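Local coordinates for protein UL37 (Suid herpesvirus 1, PDB 4K70) that probably helps to control the intracellular trafficking of virus particles as an inner tegument protein, and also binds metal ions, at residues 192-195 against 196-200; 207-210 against 211-215; 293-296 against 297-300; 335-338 against 339-343; 421-424 against 425-429. One frame throughout, in Å; residues are numbered along the deposited sequence.

How the contacts relate
Five local contacts in this N-terminal half of UL37, an all-alpha structure with helices and loops but no strands, join side chains three or four residues apart. Contacts 1 and 2 are buried, on the consecutive helices 191-201 and 208-223; contact 4, on helix 333-342, has an apolar face that packs on contact 1 and a polar rim. Contact 3 is a loop turn rather than a regular helix, and joins contact 2 through Asp-299, which bonds to Lys-207 and Thr-210. Contact 5 touches none of the others. Aliphatic branches dominate contacts 1 and 4, whereas contact 5 adds a sandwiched imidazole and a water bridge at the surface.

Contact 1 (192-195 against 196-200); sequences LPLA and LAVRQ. With NA (sodium ion), chain T.
Leu-192 and Leu-196, one helical turn apart, build a continuous apolar patch from two different leucine conformations. In Leu-192, CG is trans to the backbone nitrogen (chi1 173°); in Leu-196 it stands opposite the carbonyl carbon (chi1 -70°), so this side chain leans back toward the preceding turn. The two meet branch to branch, CD1 of Leu-192 lying 3.7 Å from CD1 of Leu-196, while CG of Leu-196 sits 3.3 Å from O of Leu-192. A second pair repeats the idea on another side: CD1 of Leu-194 comes 3.8 Å from CG2 of Val-198, and that same methyl is pressed to 3.0 Å from O of Leu-194. This is regular alpha-helix, with the N-H of Leu-196 bonded to O of Leu-192 at 2.8 Å and that of Arg-199 to O of Ala-195 at 3.0 Å. Helix 191-201 is packed on several sides: Leu-192 and Leu-196 face helix 333-342, Leu-194 and Ala-197 reach Ile-218 of helix 208-223, and Ala-195 and Val-198 touch helix 144-149. Pro-193 lies within the first turn, where a nitrogen without hydrogen costs the helix no bond. Arg-199 is exposed; its CG rests 3.4 Å from O of Ala-195 before the chain extends toward a sodium site shared with Val-153. Another sodium ion lies beside the Gln-200 amide, whose modelled orientation is doubtful.

Contact 2 (207-210 against 211-215); sequences KPLT and RALFA
A chi1 of 178° sets CG of Leu-209 trans to its backbone nitrogen, whereas -70° places CG of Leu-213 opposite the carbonyl carbon, and the two leucines converge with CG of Leu-209 4.0 Å from CD1 of Leu-213. The torsion of Thr-210 divides its two branches between different tasks (chi1 -60°). Its methyl points to the next turn, where CG2 lies in the plane of the Phe-214 ring, at the edge, 3.7 Å from CE2; its hydroxyl OG1 turns to a hydrogen bond with OD2 of Asp-299. The two side chains run alongside each other, and CD2 of Phe-214 also comes 3.3 Å from O of Thr-210, the carbonyl that accepts the N-H of Phe-214 at 3.0 Å. Arg-211 sends its aliphatic part past the start of the helix, CG 3.5 Å from O of Lys-207, then bends, with NE bonded to O of Met-201 and NH1 in a salt bridge with Glu-204. Lys-207 NZ is hydrogen-bonded to O of Leu-298. Ala-212 and Ala-215 both touch Phe-235 of helix 229-240. Lys-207 holds the N-cap position, with its O accepting the N-H of Arg-211 at 3.1 Å and Pro-208 following in the first turn. Here OD2 of Asp-299, from a distant loop, takes the N-H of Lys-207 as well, a helix start tied down by a carboxylate remote in sequence.

Contact 3 (293-296 against 297-300); sequences GVLA and LLDP
Leu-295 and Leu-298 form the closest side-chain pair of this turn, CD1 of Leu-295 lying 3.7 Å from CD1 of Leu-298. Both torsions of Leu-295 lie away from staggered values (chi1 -99°, chi2 10°), and the placement of its methyls is probably less certain or somewhat strained. Leu-297 sits over the backbone, its CB 3.2 Å from O of Val-294 and its CD1 3.5 Å from C of Ala-296. Beneath these side chains two overlapping beta turns fold the chain: the N-H of Leu-297 bonds to O of Val-294 at 2.8 Å, and that of Leu-298 to O of Leu-295 at 2.9 Å. Both donors stand well above the carbonyl planes, that of Leu-298 by 61°. Farther out, the N-H of Gly-293 makes a local bond to OD2 of Asp-291, Leu-295 packs on Gln-303 and Thr-316, Leu-297 touches Ala-246, and Leu-298 reaches His-306. The loop between helices 260-271 and 307-311 is tied to helix 208-223 just after the turn, through Asp-299. Within the turn, two backbone N-H groups are thus satisfied by carbonyls three residues back, approached from outside their planes, with apolar leucine branches packed against the backbone around them.

Contact 4 (335-338 against 339-343); sequences QVVE and ALVTA
Val-336 and Leu-340 lie side by side on the inner face of helix 333-342, as do Val-337 and Val-341, and here the packing is close. CG1 of Val-337 is 3.9 Å from CG2 of Val-341, and CG2 of Val-336 is 4.1 Å from CD1 of Leu-340. Val-336 puts CG1 between its nitrogen and carbonyl carbon (chi1 65°), the crowded position, which leaves CG2 trans to the nitrogen and beside Leu-340. CG of Leu-340 also presses on O of Val-336 at 3.3 Å. These branches are covered by three helices: Val-327 of 321-329, Val-381 and Leu-385 of 366-385, and Leu-192 and Leu-196 of 191-201. The other side of the helix is exposed and looser. Glu-338 runs extended from CG, which lies 3.8 Å from OG1 of Thr-342, and Gln-335 sends OE1 back to the N-H of Ala-331. Thr-342 supplies the tight polar feature of this side. With OG1 opposite its carbonyl carbon (chi1 -60°), the hydroxyl donates to O of Glu-338 at 2.6 Å, and the N-H of Thr-342 reaches the same oxygen at 3.1 Å, its donor standing above the carbonyl plane. Two donors thus grip one carbonyl. Ala-343 follows with two weak bonds to the last turn. A threonine hydroxyl folded back onto the carbonyl four residues earlier is a familiar feature of alpha-helices, found here in the closing turn.

Contact 5 (421-424 against 425-429); sequences KGVE and HVVRH
Lys-421 and His-425 meet through a CH-pi contact: CB of Lys-421 stands over a face of the imidazole, 3.8 Å from its centroid and 25° off the normal. The carbonyl O of Lys-421 also lies over the ring, 3.2 Å from CG of His-425, while accepting its N-H. The opposite face is covered by Arg-428, whose NH2 lies 3.2 Å above the ring plane, offset to the rim; in return CD2 of His-425 sits over the centre of the guanidinium. Arg-428 comes to this place with CG between its nitrogen and carbonyl carbon (chi1 72°) and an extended chain beyond. The helix 422-431 that carries these groups starts after Lys-421, the N-cap residue, which takes left-handed backbone angles. Among the backbone bonds, O of Val-423 accepts from Val-427 at 2.9 Å and, weakly, from Val-426. Apolar packing falls on the other side: CG1 of Val-423 is 4.2 Å from CG2 of Val-427, and both valines lean on helix 366-385. Charge is handled through solvent. Glu-424 and Arg-428 are too far apart for a direct pair, 5.5 Å between OE2 and NH1, and a water joins them, accepting from NH1 of Arg-428 at 3.0 Å and donating weakly to OE2 of Glu-424.

Contact 1 (192-195 against 196-200)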
loop_
_atom_site.group_PDB
_atom_site.type_symbol
_atom_site.label_atom_id
_atom_site.label_comp_id
_atom_site.label_asym_id
_atom_site.label_seq_id
_atom_site.Cartn_x
_atom_site.Cartn_y
_atom_site.Cartn_z
ATOM N N LEU A 192 4.780 4.209 -9.549
ATOM C CA LEU A 192 5.331 3.150 -10.402
ATOM C C LEU A 192 4.775 3.180 -11.846
ATOM O O LEU A 192 5.542 3.223 -12.806
ATOM C CB LEU A 192 5.152 1.776 -9.747
ATOM C CG LEU A 192 5.525 0.554 -10.602
ATOM C CD1 LEU A 192 6.989 0.602 -11.008
ATOM C CD2 LEU A 192 5.188 -0.736 -9.861
ATOM N N PRO A 193 3.441 3.177 -12.001
ATOM C CA PRO A 193 2.828 3.242 -13.340
ATOM C C PRO A 193 3.213 4.509 -14.107
ATOM O O PRO A 193 3.308 4.490 -15.336
ATOM C CB PRO A 193 1.328 3.295 -13.040
ATOM C CG PRO A 193 1.175 2.702 -11.697
ATOM C CD PRO A 193 2.447 2.963 -10.941
ATOM N N LEU A 194 3.403 5.610 -13.387
ATOM C CA LEU A 194 3.849 6.852 -14.004
ATOM C C LEU A 194 5.275 6.702 -14.527
ATOM O O LEU A 194 5.550 7.039 -15.676
ATOM C CB LEU A 194 3.750 8.034 -13.013
ATOM C CG LEU A 194 4.461 9.313 -13.449
ATOM C CD1 LEU A 194 3.928 9.797 -14.783
ATOM C CD2 LEU A 194 4.336 10.422 -12.385
ATOM N N ALA A 195 6.181 6.218 -13.675
ATOM C CA ALA A 195 7.568 5.964 -14.078
ATOM C C ALA A 195 7.651 4.997 -15.269
ATOM O O ALA A 195 8.427 5.203 -16.211
ATOM C CB ALA A 195 8.373 5.406 -12.903
ATOM N N LEU A 196 6.862 3.933 -15.215
ATOM C CA LEU A 196 6.828 2.975 -16.327
ATOM C C LEU A 196 6.348 3.614 -17.631
ATOM O O LEU A 196 6.908 3.344 -18.692
ATOM C CB LEU A 196 5.980 1.755 -15.968
ATOM C CG LEU A 196 6.613 0.851 -14.900
ATOM C CD1 LEU A 196 5.630 -0.176 -14.353
ATOM C CD2 LEU A 196 7.865 0.177 -15.438
ATOM N N ALA A 197 5.321 4.465 -17.563
ATOM C CA ALA A 197 4.834 5.106 -18.780
ATOM C C ALA A 197 5.852 6.102 -19.337
ATOM O O ALA A 197 6.032 6.222 -20.554
ATOM C CB ALA A 197 3.475 5.784 -18.544
ATOM N N VAL A 198 6.507 6.834 -18.439
ATOM C CA VAL A 198 7.558 7.761 -18.840
ATOM C C VAL A 198 8.668 7.042 -19.592
ATOM O O VAL A 198 9.152 7.533 -20.608
ATOM C CB VAL A 198 8.145 8.535 -17.633
ATOM C CG1 VAL A 198 9.278 9.454 -18.083
ATOM C CG2 VAL A 198 7.057 9.339 -16.949
ATOM N N ARG A 199 9.070 5.871 -19.107
ATOM C CA ARG A 199 10.098 5.121 -19.810
ATOM C C ARG A 199 9.724 4.807 -21.255
ATOM O O ARG A 199 10.581 4.858 -22.138
ATOM C CB ARG A 199 10.478 3.859 -19.044
ATOM C CG ARG A 199 11.272 4.205 -17.809
ATOM C CD ARG A 199 12.111 3.061 -17.290
ATOM N NE ARG A 199 12.981 3.547 -16.222
ATOM C CZ ARG A 199 13.710 2.765 -15.431
ATOM N NH1 ARG A 199 13.674 1.447 -15.585
ATOM N NH2 ARG A 199 14.472 3.305 -14.483
ATOM N N GLN A 200 8.449 4.504 -21.501
ATOM C CA GLN A 200 7.979 4.230 -22.864
ATOM C C GLN A 200 7.928 5.504 -23.700
ATOM O O GLN A 200 8.300 5.502 -24.869
ATOM C CB GLN A 200 6.593 3.579 -22.843
ATOM C CG GLN A 200 6.555 2.211 -22.167
ATOM C CD GLN A 200 7.453 1.205 -22.854
ATOM O OE1 GLN A 200 8.675 1.338 -22.847
ATOM N NE2 GLN A 200 6.849 0.193 -23.461
HETATM NA NA NA T . 6.386 -0.175 -25.614
HETATM O O HOH W 1 6.934 -2.437 -26.444
#

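Contact 2 (207-210 against 211-215)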
loop_
_atom_site.group_PDB
_atom_site.type_symbol
_atom_site.label_atom_id
_atom_site.label_comp_id
_atom_site.label_asym_id
_atom_site.label_seq_id
_atom_site.Cartn_x
_atom_site.Cartn_y
_atom_site.Cartn_z
ATOM N N LYS A 207 8.029 3.748 -31.955
ATOM C CA LYS A 207 7.562 4.658 -33.002
ATOM C C LYS A 207 7.000 5.941 -32.402
ATOM O O LYS A 207 6.497 5.939 -31.275
ATOM C CB LYS A 207 6.513 3.985 -33.881
ATOM C CG LYS A 207 7.004 2.709 -34.539
ATOM C CD LYS A 207 5.875 2.038 -35.291
ATOM C CE LYS A 207 6.352 0.747 -35.944
ATOM N NZ LYS A 207 5.270 0.172 -36.778
ATOM N N PRO A 208 7.098 7.046 -33.154
ATOM C CA PRO A 208 6.575 8.343 -32.714
ATOM C C PRO A 208 5.124 8.250 -32.228
ATOM O O PRO A 208 4.811 8.802 -31.171
ATOM C CB PRO A 208 6.664 9.202 -33.977
ATOM C CG PRO A 208 7.738 8.573 -34.799
ATOM C CD PRO A 208 7.706 7.109 -34.499
ATOM N N LEU A 209 4.257 7.558 -32.970
ATOM C CA LEU A 209 2.851 7.446 -32.576
ATOM C C LEU A 209 2.693 6.793 -31.203
ATOM O O LEU A 209 1.918 7.255 -30.376
ATOM C CB LEU A 209 2.045 6.659 -33.615
ATOM C CG LEU A 209 0.564 6.454 -33.270
ATOM C CD1 LEU A 209 -0.124 7.803 -33.109
ATOM C CD2 LEU A 209 -0.129 5.616 -34.325
ATOM N N THR A 210 3.419 5.704 -30.975
ATOM C CA THR A 210 3.364 4.999 -29.702
ATOM C C THR A 210 3.761 5.945 -28.557
ATOM O O THR A 210 3.094 6.010 -27.521
ATOM C CB THR A 210 4.301 3.771 -29.719
ATOM O OG1 THR A 210 3.902 2.865 -30.768
ATOM C CG2 THR A 210 4.269 3.045 -28.392
ATOM N N ARG A 211 4.850 6.677 -28.763
ATOM C CA ARG A 211 5.387 7.568 -27.744
ATOM C C ARG A 211 4.431 8.698 -27.459
ATOM O O ARG A 211 4.251 9.076 -26.303
ATOM C CB ARG A 211 6.752 8.110 -28.173
ATOM C CG ARG A 211 7.815 7.022 -28.228
ATOM C CD ARG A 211 9.116 7.538 -28.811
ATOM N NE ARG A 211 9.778 8.469 -27.905
ATOM C CZ ARG A 211 10.925 9.081 -28.180
ATOM N NH1 ARG A 211 11.539 8.861 -29.337
ATOM N NH2 ARG A 211 11.459 9.904 -27.295
ATOM N N ALA A 212 3.801 9.224 -28.511
ATOM C CA ALA A 212 2.790 10.270 -28.351
ATOM C C ALA A 212 1.584 9.803 -27.524
ATOM O O ALA A 212 1.073 10.546 -26.685
ATOM C CB ALA A 212 2.336 10.785 -29.715
ATOM N N LEU A 213 1.133 8.574 -27.758
ATOM C CA LEU A 213 -0.048 8.054 -27.066
ATOM C C LEU A 213 0.269 7.827 -25.585
ATOM O O LEU A 213 -0.530 8.162 -24.720
ATOM C CB LEU A 213 -0.559 6.769 -27.739
ATOM C CG LEU A 213 -1.196 6.988 -29.117
ATOM C CD1 LEU A 213 -1.497 5.665 -29.894
ATOM C CD2 LEU A 213 -2.459 7.844 -28.968
ATOM N N PHE A 214 1.453 7.283 -25.304
ATOM C CA PHE A 214 1.907 7.129 -23.931
ATOM C C PHE A 214 1.918 8.465 -23.183
ATOM O O PHE A 214 1.490 8.533 -22.039
ATOM C CB PHE A 214 3.286 6.457 -23.858
ATOM C CG PHE A 214 3.221 4.958 -23.763
ATOM C CD1 PHE A 214 2.777 4.345 -22.598
ATOM C CD2 PHE A 214 3.595 4.164 -24.839
ATOM C CE1 PHE A 214 2.704 2.959 -22.510
ATOM C CE2 PHE A 214 3.540 2.777 -24.753
ATOM C CZ PHE A 214 3.089 2.176 -23.587
ATOM N N ALA A 215 2.399 9.518 -23.837
ATOM C CA ALA A 215 2.404 10.857 -23.237
ATOM C C ALA A 215 0.999 11.274 -22.835
ATOM O O ALA A 215 0.801 11.852 -21.762
ATOM C CB ALA A 215 3.002 11.882 -24.193
#

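Contact 3 (293-296 against 297-300)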
loop_
_atom_site.group_PDB
_atom_site.type_symbol
_atom_site.label_atom_id
_atom_site.label_comp_id
_atom_site.label_asym_id
_atom_site.label_seq_id
_atom_site.Cartn_x
_atom_site.Cartn_y
_atom_site.Cartn_z
ATOM N N GLY A 293 -5.100 -2.447 -40.622
ATOM C CA GLY A 293 -3.888 -1.929 -41.236
ATOM C C GLY A 293 -3.099 -0.954 -40.377
ATOM O O GLY A 293 -1.918 -0.716 -40.625
ATOM N N VAL A 294 -3.747 -0.384 -39.367
ATOM C CA VAL A 294 -3.071 0.552 -38.479
ATOM C C VAL A 294 -2.065 -0.174 -37.585
ATOM O O VAL A 294 -1.150 0.444 -37.053
ATOM C CB VAL A 294 -4.068 1.356 -37.606
ATOM C CG1 VAL A 294 -4.653 0.489 -36.506
ATOM C CG2 VAL A 294 -3.384 2.577 -37.000
ATOM N N LEU A 295 -2.230 -1.484 -37.424
ATOM C CA LEU A 295 -1.357 -2.245 -36.520
ATOM C C LEU A 295 0.119 -2.195 -36.928
ATOM O O LEU A 295 1.007 -2.086 -36.075
ATOM C CB LEU A 295 -1.837 -3.690 -36.377
ATOM C CG LEU A 295 -2.661 -3.981 -35.113
ATOM C CD1 LEU A 295 -3.024 -2.699 -34.385
ATOM C CD2 LEU A 295 -3.905 -4.764 -35.439
ATOM N N ALA A 296 0.371 -2.272 -38.231
ATOM C CA ALA A 296 1.720 -2.121 -38.762
ATOM C C ALA A 296 2.323 -0.755 -38.440
ATOM O O ALA A 296 3.537 -0.572 -38.524
ATOM C CB ALA A 296 1.722 -2.360 -40.269
ATOM N N LEU A 297 1.478 0.205 -38.073
ATOM C CA LEU A 297 1.956 1.542 -37.712
ATOM C C LEU A 297 2.189 1.680 -36.209
ATOM O O LEU A 297 2.480 2.774 -35.714
ATOM C CB LEU A 297 0.966 2.617 -38.178
ATOM C CG LEU A 297 1.010 3.048 -39.647
ATOM C CD1 LEU A 297 1.692 1.994 -40.482
ATOM C CD2 LEU A 297 -0.396 3.322 -40.175
ATOM N N LEU A 298 2.049 0.569 -35.490
ATOM C CA LEU A 298 2.214 0.559 -34.039
ATOM C C LEU A 298 3.353 -0.375 -33.647
ATOM O O LEU A 298 3.877 -1.110 -34.478
ATOM C CB LEU A 298 0.914 0.114 -33.357
ATOM C CG LEU A 298 -0.320 1.009 -33.547
ATOM C CD1 LEU A 298 -1.550 0.356 -32.929
ATOM C CD2 LEU A 298 -0.108 2.411 -32.973
ATOM N N ASP A 299 3.744 -0.343 -32.382
ATOM C CA ASP A 299 4.752 -1.279 -31.909
ATOM C C ASP A 299 4.122 -2.599 -31.465
ATOM O O ASP A 299 3.102 -2.612 -30.773
ATOM C CB ASP A 299 5.617 -0.648 -30.820
ATOM C CG ASP A 299 6.567 0.390 -31.379
ATOM O OD1 ASP A 299 7.629 -0.014 -31.899
ATOM O OD2 ASP A 299 6.248 1.600 -31.316
ATOM N N PRO A 300 4.727 -3.719 -31.880
ATOM C CA PRO A 300 4.084 -5.030 -31.746
ATOM C C PRO A 300 3.760 -5.376 -30.296
ATOM O O PRO A 300 2.749 -6.034 -30.037
ATOM C CB PRO A 300 5.129 -6.002 -32.318
ATOM C CG PRO A 300 6.069 -5.151 -33.121
ATOM C CD PRO A 300 6.082 -3.811 -32.450
#

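Contact 4 (335-338 against 339-343)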
loop_
_atom_site.group_PDB
_atom_site.type_symbol
_atom_site.label_atom_id
_atom_site.label_comp_id
_atom_site.label_asym_id
_atom_site.label_seq_id
_atom_site.Cartn_x
_atom_site.Cartn_y
_atom_site.Cartn_z
ATOM N N GLN A 335 6.641 -6.934 -11.515
ATOM C CA GLN A 335 6.588 -7.706 -12.747
ATOM C C GLN A 335 5.286 -7.503 -13.513
ATOM O O GLN A 335 5.298 -7.260 -14.722
ATOM C CB GLN A 335 6.803 -9.189 -12.437
ATOM C CG GLN A 335 8.225 -9.490 -11.954
ATOM C CD GLN A 335 8.401 -10.924 -11.470
ATOM O OE1 GLN A 335 7.580 -11.790 -11.749
ATOM N NE2 GLN A 335 9.477 -11.172 -10.729
ATOM N N VAL A 336 4.163 -7.602 -12.818
ATOM C CA VAL A 336 2.889 -7.568 -13.512
ATOM C C VAL A 336 2.581 -6.137 -13.978
ATOM O O VAL A 336 2.131 -5.937 -15.101
ATOM C CB VAL A 336 1.730 -8.172 -12.667
ATOM C CG1 VAL A 336 1.465 -7.333 -11.418
ATOM C CG2 VAL A 336 0.444 -8.285 -13.518
ATOM N N VAL A 337 2.853 -5.144 -13.133
ATOM C CA VAL A 337 2.615 -3.756 -13.523
ATOM C C VAL A 337 3.525 -3.331 -14.670
ATOM O O VAL A 337 3.106 -2.604 -15.557
ATOM C CB VAL A 337 2.787 -2.793 -12.340
ATOM C CG1 VAL A 337 2.533 -1.367 -12.800
ATOM C CG2 VAL A 337 1.841 -3.187 -11.221
ATOM N N GLU A 338 4.767 -3.801 -14.667
ATOM C CA GLU A 338 5.660 -3.507 -15.792
ATOM C C GLU A 338 5.140 -4.132 -17.090
ATOM O O GLU A 338 5.233 -3.536 -18.164
ATOM C CB GLU A 338 7.088 -3.999 -15.513
ATOM C CG GLU A 338 8.000 -3.882 -16.735
ATOM C CD GLU A 338 9.474 -3.990 -16.382
ATOM O OE1 GLU A 338 9.783 -4.235 -15.197
ATOM O OE2 GLU A 338 10.323 -3.819 -17.287
ATOM N N ALA A 339 4.590 -5.336 -16.985
ATOM C CA ALA A 339 4.061 -6.025 -18.152
ATOM C C ALA A 339 2.866 -5.266 -18.696
ATOM O O ALA A 339 2.731 -5.096 -19.914
ATOM C CB ALA A 339 3.662 -7.442 -17.795
ATOM N N LEU A 340 1.999 -4.810 -17.795
ATOM C CA LEU A 340 0.766 -4.139 -18.214
ATOM C C LEU A 340 1.059 -2.807 -18.872
ATOM O O LEU A 340 0.658 -2.567 -20.000
ATOM C CB LEU A 340 -0.156 -3.929 -17.019
ATOM C CG LEU A 340 -0.790 -5.211 -16.486
ATOM C CD1 LEU A 340 -1.348 -4.991 -15.088
ATOM C CD2 LEU A 340 -1.894 -5.662 -17.435
ATOM N N VAL A 341 1.757 -1.934 -18.153
ATOM C CA VAL A 341 1.975 -0.570 -18.612
ATOM C C VAL A 341 2.825 -0.509 -19.881
ATOM O O VAL A 341 2.552 0.278 -20.782
ATOM C CB VAL A 341 2.639 0.281 -17.495
ATOM C CG1 VAL A 341 2.968 1.665 -18.020
ATOM C CG2 VAL A 341 1.728 0.334 -16.257
ATOM N N THR A 342 3.868 -1.338 -19.929
ATOM C CA THR A 342 4.732 -1.449 -21.104
ATOM C C THR A 342 3.933 -1.794 -22.363
ATOM O O THR A 342 4.251 -1.315 -23.457
ATOM C CB THR A 342 5.858 -2.510 -20.881
ATOM O OG1 THR A 342 6.655 -2.122 -19.761
ATOM C CG2 THR A 342 6.757 -2.610 -22.083
ATOM N N ALA A 343 2.884 -2.599 -22.202
ATOM C CA ALA A 343 2.057 -3.019 -23.336
ATOM C C ALA A 343 0.921 -2.036 -23.612
ATOM O O ALA A 343 0.120 -2.247 -24.527
ATOM C CB ALA A 343 1.499 -4.415 -23.112
#

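Contact 5 (421-424 against 425-429)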
loop_
_atom_site.group_PDB
_atom_site.type_symbol
_atom_site.label_atom_id
_atom_site.label_comp_id
_atom_site.label_asym_id
_atom_site.label_seq_id
_atom_site.Cartn_x
_atom_site.Cartn_y
_atom_site.Cartn_z
ATOM N N LYS A 421 -12.674 -19.529 -10.794
ATOM C CA LYS A 421 -11.826 -18.689 -9.935
ATOM C C LYS A 421 -10.550 -18.220 -10.635
ATOM O O LYS A 421 -9.602 -17.770 -9.975
ATOM C CB LYS A 421 -11.451 -19.434 -8.644
ATOM C CG LYS A 421 -12.643 -19.906 -7.827
ATOM C CD LYS A 421 -13.285 -18.756 -7.086
ATOM C CE LYS A 421 -14.794 -18.755 -7.270
ATOM N NZ LYS A 421 -15.501 -18.455 -5.987
ATOM N N GLY A 422 -10.525 -18.323 -11.960
ATOM C CA GLY A 422 -9.329 -17.997 -12.727
ATOM C C GLY A 422 -8.801 -16.572 -12.569
ATOM O O GLY A 422 -7.593 -16.347 -12.629
ATOM N N VAL A 423 -9.683 -15.597 -12.389
ATOM C CA VAL A 423 -9.235 -14.217 -12.187
ATOM C C VAL A 423 -8.522 -14.080 -10.859
ATOM O O VAL A 423 -7.428 -13.502 -10.778
ATOM C CB VAL A 423 -10.402 -13.215 -12.221
ATOM C CG1 VAL A 423 -9.888 -11.798 -11.903
ATOM C CG2 VAL A 423 -11.077 -13.258 -13.570
ATOM N N GLU A 424 -9.133 -14.613 -9.806
ATOM C CA GLU A 424 -8.508 -14.551 -8.494
ATOM C C GLU A 424 -7.201 -15.347 -8.480
ATOM O O GLU A 424 -6.237 -14.977 -7.803
ATOM C CB GLU A 424 -9.446 -15.090 -7.413
ATOM C CG GLU A 424 -8.834 -14.976 -6.014
ATOM C CD GLU A 424 -9.783 -15.363 -4.891
ATOM O OE1 GLU A 424 -10.912 -15.817 -5.179
ATOM O OE2 GLU A 424 -9.386 -15.216 -3.715
ATOM N N HIS A 425 -7.161 -16.438 -9.239
ATOM C CA HIS A 425 -5.980 -17.299 -9.231
ATOM C C HIS A 425 -4.811 -16.608 -9.896
ATOM O O HIS A 425 -3.677 -16.825 -9.511
ATOM C CB HIS A 425 -6.273 -18.647 -9.913
ATOM C CG HIS A 425 -7.108 -19.565 -9.077
ATOM N ND1 HIS A 425 -7.453 -20.837 -9.479
ATOM C CD2 HIS A 425 -7.674 -19.388 -7.859
ATOM C CE1 HIS A 425 -8.182 -21.411 -8.536
ATOM N NE2 HIS A 425 -8.334 -20.550 -7.545
ATOM N N VAL A 426 -5.078 -15.758 -10.887
ATOM C CA VAL A 426 -3.990 -14.983 -11.485
ATOM C C VAL A 426 -3.601 -13.810 -10.582
ATOM O O VAL A 426 -2.408 -13.554 -10.328
ATOM C CB VAL A 426 -4.351 -14.464 -12.886
ATOM C CG1 VAL A 426 -3.224 -13.581 -13.442
ATOM C CG2 VAL A 426 -4.640 -15.627 -13.813
ATOM N N VAL A 427 -4.606 -13.097 -10.091
ATOM C CA VAL A 427 -4.350 -11.963 -9.198
ATOM C C VAL A 427 -3.561 -12.366 -7.948
ATOM O O VAL A 427 -2.616 -11.681 -7.550
ATOM C CB VAL A 427 -5.654 -11.247 -8.796
ATOM C CG1 VAL A 427 -5.376 -10.210 -7.704
ATOM C CG2 VAL A 427 -6.302 -10.597 -10.031
ATOM N N ARG A 428 -3.947 -13.472 -7.323
ATOM C CA ARG A 428 -3.251 -13.908 -6.120
ATOM C C ARG A 428 -1.790 -14.250 -6.367
ATOM O O ARG A 428 -0.962 -14.119 -5.468
ATOM C CB ARG A 428 -3.972 -15.068 -5.425
ATOM C CG ARG A 428 -3.909 -16.422 -6.128
ATOM C CD ARG A 428 -4.716 -17.447 -5.335
ATOM N NE ARG A 428 -4.695 -18.773 -5.949
ATOM C CZ ARG A 428 -5.436 -19.795 -5.539
ATOM N NH1 ARG A 428 -6.268 -19.646 -4.515
ATOM N NH2 ARG A 428 -5.350 -20.966 -6.153
ATOM N N HIS A 429 -1.470 -14.658 -7.589
ATOM C CA HIS A 429 -0.120 -15.096 -7.908
ATOM C C HIS A 429 0.895 -13.957 -7.808
ATOM O O HIS A 429 2.061 -14.165 -7.466
ATOM C CB HIS A 429 -0.062 -15.747 -9.299
ATOM C CG HIS A 429 1.167 -16.586 -9.511
ATOM N ND1 HIS A 429 1.365 -17.780 -8.850
ATOM C CD2 HIS A 429 2.269 -16.382 -10.268
ATOM C CE1 HIS A 429 2.537 -18.283 -9.206
ATOM N NE2 HIS A 429 3.104 -17.459 -10.067
HETATM O O HOH W 2 -7.671 -17.217 -3.419
#